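Local coordinates for tetratricopeptide TPR_2 repeat protein (Thermobaculum terrenum, PDB 5DJS) that is of unknown function but couples tetratricopeptide repeats to a GT-B-type domain of glycosyltransferase family 41, which holds uridine-5'-diphosphate in the model, at residues A[361-366]-A[408-413]; A[427-430]-A[434-437]. The protein carries 1 engineered substitution. All coordinates share one frame; numbering follows the deposited sequence.

Contact 1. Residues A[361-366]-A[408-413]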
loop_
_atom_site.group_PDB
_atom_site.type_symbol
_atom_site.label_atom_id
_atom_site.label_comp_id
_atom_site.label_asym_id
_atom_site.label_seq_id
_atom_site.Cartn_x
_atom_site.Cartn_y
_atom_site.Cartn_z
ATOM N N ARG A 361 -12.535 -24.099 7.424
ATOM C CA ARG A 361 -11.881 -23.201 8.366
ATOM C C ARG A 361 -11.306 -22.027 7.591
ATOM O O ARG A 361 -10.913 -22.201 6.443
ATOM C CB ARG A 361 -10.760 -23.939 9.096
ATOM C CG ARG A 361 -11.237 -25.125 9.924
ATOM C CD ARG A 361 -10.080 -25.977 10.430
ATOM N NE ARG A 361 -9.179 -25.250 11.323
ATOM C CZ ARG A 361 -9.457 -24.889 12.585
ATOM N NH1 ARG A 361 -10.633 -25.166 13.150
ATOM N NH2 ARG A 361 -8.546 -24.225 13.297
ATOM N N LEU A 362 -11.275 -20.840 8.212
ATOM C CA LEU A 362 -10.696 -19.623 7.613
ATOM C C LEU A 362 -9.444 -19.195 8.362
ATOM O O LEU A 362 -9.446 -19.112 9.592
ATOM C CB LEU A 362 -11.707 -18.485 7.623
ATOM C CG LEU A 362 -11.269 -17.138 7.043
ATOM C CD1 LEU A 362 -10.849 -17.235 5.579
ATOM C CD2 LEU A 362 -12.402 -16.139 7.188
ATOM N N ARG A 363 -8.387 -18.903 7.608
ATOM C CA ARG A 363 -7.060 -18.614 8.145
ATOM C C ARG A 363 -6.638 -17.186 7.788
ATOM O O ARG A 363 -6.341 -16.902 6.629
ATOM C CB ARG A 363 -6.069 -19.605 7.543
ATOM C CG ARG A 363 -4.642 -19.513 8.070
ATOM C CD ARG A 363 -4.365 -20.523 9.169
ATOM N NE ARG A 363 -3.042 -21.131 9.010
ATOM C CZ ARG A 363 -2.782 -22.306 8.427
ATOM N NH1 ARG A 363 -3.753 -23.077 7.924
ATOM N NH2 ARG A 363 -1.518 -22.722 8.347
ATOM N N LEU A 364 -6.614 -16.297 8.779
ATOM C CA LEU A 364 -6.154 -14.918 8.581
ATOM C C LEU A 364 -4.775 -14.734 9.190
ATOM O O LEU A 364 -4.492 -15.253 10.276
ATOM C CB LEU A 364 -7.125 -13.914 9.198
ATOM C CG LEU A 364 -8.602 -14.063 8.855
ATOM C CD1 LEU A 364 -9.403 -12.955 9.523
ATOM C CD2 LEU A 364 -8.826 -14.044 7.351
ATOM N N ILE A 365 -3.915 -14.012 8.478
ATOM C CA ILE A 365 -2.585 -13.658 8.977
ATOM C C ILE A 365 -2.333 -12.198 8.647
ATOM O O ILE A 365 -2.321 -11.811 7.472
ATOM C CB ILE A 365 -1.466 -14.504 8.343
ATOM C CG1 ILE A 365 -1.693 -16.001 8.591
ATOM C CG2 ILE A 365 -0.116 -14.096 8.922
ATOM C CD1 ILE A 365 -0.839 -16.903 7.728
ATOM N N ALA A 366 -2.107 -11.397 9.682
ATOM C CA ALA A 366 -1.974 -9.944 9.539
ATOM C C ALA A 366 -1.402 -9.318 10.813
ATOM O O ALA A 366 -1.332 -9.958 11.870
ATOM C CB ALA A 366 -3.318 -9.316 9.202
ATOM N N ASN A 408 1.027 -23.412 1.560
ATOM C CA ASN A 408 0.971 -24.872 1.399
ATOM C C ASN A 408 -0.157 -25.524 2.188
ATOM O O ASN A 408 -0.701 -26.540 1.744
ATOM C CB ASN A 408 2.299 -25.526 1.799
ATOM C CG ASN A 408 3.388 -25.331 0.755
ATOM O OD1 ASN A 408 3.110 -25.275 -0.440
ATOM N ND2 ASN A 408 4.640 -25.263 1.204
ATOM N N ASP A 409 -0.501 -24.931 3.339
ATOM C CA ASP A 409 -1.623 -25.379 4.169
ATOM C C ASP A 409 -2.976 -24.733 3.823
ATOM O O ASP A 409 -3.942 -24.937 4.560
ATOM C CB ASP A 409 -1.287 -25.146 5.646
ATOM C CG ASP A 409 0.048 -25.784 6.061
ATOM O OD1 ASP A 409 0.480 -26.774 5.428
ATOM O OD2 ASP A 409 0.671 -25.291 7.024
ATOM N N ILE A 410 -3.054 -23.994 2.709
ATOM C CA ILE A 410 -4.281 -23.311 2.267
ATOM C C ILE A 410 -4.729 -23.885 0.931
ATOM O O ILE A 410 -3.934 -24.001 0.005
ATOM C CB ILE A 410 -4.056 -21.787 2.060
ATOM C CG1 ILE A 410 -3.491 -21.127 3.324
ATOM C CG2 ILE A 410 -5.342 -21.068 1.628
ATOM C CD1 ILE A 410 -4.396 -21.167 4.537
ATOM N N ASP A 411 -6.017 -24.186 0.822
ATOM C CA ASP A 411 -6.589 -24.737 -0.412
ATOM C C ASP A 411 -7.036 -23.639 -1.376
ATOM O O ASP A 411 -6.827 -23.744 -2.585
ATOM C CB ASP A 411 -7.781 -25.643 -0.086
ATOM C CG ASP A 411 -7.418 -26.751 0.877
ATOM O OD1 ASP A 411 -6.529 -27.554 0.528
ATOM O OD2 ASP A 411 -8.004 -26.812 1.982
ATOM N N VAL A 412 -7.680 -22.610 -0.830
ATOM C CA VAL A 412 -8.234 -21.493 -1.598
ATOM C C VAL A 412 -7.960 -20.184 -0.857
ATOM O O VAL A 412 -8.140 -20.116 0.364
ATOM C CB VAL A 412 -9.763 -21.642 -1.750
ATOM C CG1 VAL A 412 -10.379 -20.430 -2.449
ATOM C CG2 VAL A 412 -10.106 -22.934 -2.484
ATOM N N ALA A 413 -7.548 -19.149 -1.592
ATOM C CA ALA A 413 -7.380 -17.805 -1.023
ATOM C C ALA A 413 -8.578 -16.927 -1.346
ATOM O O ALA A 413 -9.122 -16.986 -2.450
ATOM C CB ALA A 413 -6.119 -17.168 -1.546
#

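Contact 2. Residues A[427-430]-A[434-437]. With UDP (uridine-5'-diphosphate), chain E.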
loop_
_atom_site.group_PDB
_atom_site.type_symbol
_atom_site.label_atom_id
_atom_site.label_comp_id
_atom_site.label_asym_id
_atom_site.label_seq_id
_atom_site.Cartn_x
_atom_site.Cartn_y
_atom_site.Cartn_z
ATOM N N GLU A 427 1.256 -13.419 -4.312
ATOM C CA GLU A 427 1.971 -14.383 -3.483
ATOM C C GLU A 427 1.270 -15.734 -3.419
ATOM O O GLU A 427 1.932 -16.770 -3.422
ATOM C CB GLU A 427 2.174 -13.835 -2.068
ATOM C CG GLU A 427 3.270 -12.780 -1.983
ATOM C CD GLU A 427 3.342 -12.097 -0.637
ATOM O OE1 GLU A 427 2.368 -12.170 0.156
ATOM O OE2 GLU A 427 4.391 -11.481 -0.376
ATOM N N ALA A 428 -0.060 -15.715 -3.348
ATOM C CA ALA A 428 -0.862 -16.939 -3.334
ATOM C C ALA A 428 -0.647 -17.727 -4.620
ATOM O O ALA A 428 -0.277 -18.906 -4.576
ATOM C CB ALA A 428 -2.344 -16.619 -3.148
ATOM N N LEU A 429 -0.845 -17.063 -5.756
ATOM C CA LEU A 429 -0.633 -17.693 -7.061
ATOM C C LEU A 429 0.778 -18.286 -7.191
ATOM O O LEU A 429 0.922 -19.411 -7.656
ATOM C CB LEU A 429 -0.903 -16.715 -8.216
ATOM C CG LEU A 429 -2.281 -16.043 -8.358
ATOM C CD1 LEU A 429 -2.453 -15.484 -9.762
ATOM C CD2 LEU A 429 -3.443 -16.962 -8.027
ATOM N N TRP A 430 1.802 -17.559 -6.747
ATOM C CA TRP A 430 3.184 -18.088 -6.726
ATOM C C TRP A 430 3.317 -19.445 -6.010
ATOM O O TRP A 430 4.183 -20.256 -6.375
ATOM C CB TRP A 430 4.165 -17.100 -6.064
ATOM C CG TRP A 430 4.549 -15.878 -6.877
ATOM C CD1 TRP A 430 4.457 -15.712 -8.236
ATOM C CD2 TRP A 430 5.129 -14.672 -6.365
ATOM N NE1 TRP A 430 4.920 -14.469 -8.591
ATOM C CE2 TRP A 430 5.340 -13.810 -7.463
ATOM C CE3 TRP A 430 5.475 -14.227 -5.080
ATOM C CZ2 TRP A 430 5.885 -12.525 -7.313
ATOM C CZ3 TRP A 430 6.028 -12.950 -4.932
ATOM C CH2 TRP A 430 6.226 -12.118 -6.043
ATOM N N PRO A 434 -5.255 -20.905 -5.695
ATOM C CA PRO A 434 -6.156 -19.993 -6.395
ATOM C C PRO A 434 -6.733 -18.915 -5.466
ATOM O O PRO A 434 -6.782 -19.105 -4.239
ATOM C CB PRO A 434 -7.274 -20.910 -6.924
ATOM C CG PRO A 434 -7.132 -22.210 -6.221
ATOM C CD PRO A 434 -5.908 -22.182 -5.365
ATOM N N VAL A 435 -7.166 -17.803 -6.068
ATOM C CA VAL A 435 -7.674 -16.636 -5.349
ATOM C C VAL A 435 -9.041 -16.273 -5.907
ATOM O O VAL A 435 -9.166 -16.067 -7.115
ATOM C CB VAL A 435 -6.730 -15.425 -5.522
ATOM C CG1 VAL A 435 -7.231 -14.215 -4.741
ATOM C CG2 VAL A 435 -5.311 -15.773 -5.084
ATOM N N VAL A 436 -10.051 -16.185 -5.038
ATOM C CA VAL A 436 -11.384 -15.715 -5.426
ATOM C C VAL A 436 -11.474 -14.217 -5.102
ATOM O O VAL A 436 -11.004 -13.784 -4.049
ATOM C CB VAL A 436 -12.498 -16.472 -4.679
ATOM C CG1 VAL A 436 -13.875 -16.124 -5.246
ATOM C CG2 VAL A 436 -12.267 -17.986 -4.745
ATOM N N THR A 437 -12.055 -13.433 -6.018
ATOM C CA THR A 437 -12.172 -11.973 -5.877
ATOM C C THR A 437 -13.504 -11.474 -6.391
ATOM O O THR A 437 -14.167 -12.160 -7.171
ATOM C CB THR A 437 -11.102 -11.208 -6.686
ATOM O OG1 THR A 437 -11.385 -11.288 -8.092
ATOM C CG2 THR A 437 -9.737 -11.782 -6.465
HETATM N N1 UDP E . 3.630 -9.715 4.896
HETATM C C2 UDP E . 4.483 -10.315 5.867
HETATM N N3 UDP E . 3.958 -10.831 6.994
HETATM C C4 UDP E . 2.635 -10.795 7.222
HETATM C C5 UDP E . 1.771 -10.224 6.298
HETATM C C6 UDP E . 2.297 -9.684 5.130
HETATM O O2 UDP E . 5.725 -10.373 5.701
HETATM O O4 UDP E . 2.169 -11.275 8.266
HETATM C "C1'" UDP E . 4.198 -9.150 3.652
HETATM C "C2'" UDP E . 3.688 -9.944 2.464
HETATM O "O2'" UDP E . 4.808 -10.183 1.608
HETATM C "C3'" UDP E . 2.596 -9.067 1.862
HETATM C "C4'" UDP E . 2.934 -7.644 2.307
HETATM O "O4'" UDP E . 3.827 -7.780 3.423
HETATM O "O3'" UDP E . 2.532 -9.164 0.445
HETATM C "C5'" UDP E . 1.753 -6.776 2.742
HETATM O "O5'" UDP E . 0.558 -7.033 2.005
HETATM P PA UDP E . -0.853 -6.447 2.545
HETATM O O1A UDP E . -0.717 -4.944 2.588
HETATM O O2A UDP E . -1.202 -7.217 3.798
HETATM O O3A UDP E . -1.985 -6.834 1.453
HETATM P PB UDP E . -1.911 -6.464 -0.118
HETATM O O1B UDP E . -0.546 -6.877 -0.586
HETATM O O2B UDP E . -2.969 -7.325 -0.725
HETATM O O3B UDP E . -2.196 -4.983 -0.183
#

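Contact 1. Residues A[361-366]-A[408-413]
Arg363 NH2 and Asp409 OD2 form a long salt bridge of 3.6 Å, the one salt bridge between 361-366 and 408-413. The carboxylate oxygen meets the guanidinium at its edge, near its plane, and the two flat groups are nearly coplanar, 29° apart. Arg363 reaches across from the strand with CG anti to the backbone N (chi1 -176°), then bends at chi2 and chi3. Ile410 CD1 lies 3.8 Å from Arg363 CB, touches CG as well, and covers one face of the guanidinium at 3.9 Å from NH1. Ile410 CG1 stands beside its own backbone N (chi1 -55°), and CD1 at its end is what comes near the strand. Strand 332-335 lies between strands 361-365 and 412-414 in the parallel sheet, and Val332 touches both Arg363 and Ile410, so the contact bridges over this middle strand. Glu393, on the strand at the other side of 361-365, offers Arg363 NE a second, weak ion pair. With Asp409 at one end, Glu393 weakly at NE and no hydrogen bond across, this is probably a loose electrostatic pairing rather than a directed bond, while the Ile410 methyl packs along the aliphatic part of Arg363 and over a guanidinium face.

Contact 2. Residues A[427-430]-A[434-437]
Val435 CG2 touches two neighbouring side chains of the helix, 3.6 Å from Ala428 CB and 3.7 Å from Leu429 CD2. That one methyl makes the tight part of the contact, and it stands beside the backbone N of Val435, with CG1 anti to that nitrogen (chi1 -178°). Leu429 and Val435 meet at about a right angle, and the leucine brings only the end of its CD2 branch. Packing is looser at Pro434, whose nearest approach is CA to Leu429 CD2 at 4.4 Å and whose CB is directed away from the helix. Leu451 and Leu452 of helix 447-454 also touch Leu429, while Ala413 lies against both Ala428 and Val435. Glu427 turns instead toward the ligand. Extended beyond CG, it carries its carboxylate to the ribose of UDP, where OE2 is placed at O2' at a separation too short to be trusted, so the details of this hydrogen bond are doubtful. O3' lies 3.0 Å from OE1 in a weak bond, its acceptor unsettled between the two oxygens. Arg400 NH1 adds a salt bridge to OE2. This short helix thus separates its chemistry, with methyl groups fitted against the sheet and a carboxylate that faces the ribose hydroxyls.

How the contacts relate
Along the chain the two contacts stand in series, neither nested nor crossing. From strand 361-365 the polypeptide passes through helix 372-383, strand 392-395 and helix 400-405 before 408-413 returns to close contact 1, a loop of 41 intervening residues. The chain then continues from strand 412-414 into helix 423-430, and a short connection leads into strand 435-438, which packs against the helix at contact 2, completing a beta-alpha-beta unit. The contacts join directly through the sheet, where Ala413 N and Pro434 O (2.8 Å) and Ala413 O and Val436 N probably hydrogen-bond. Ile365 and Glu427, one from each contact, both belong to the UDP pocket.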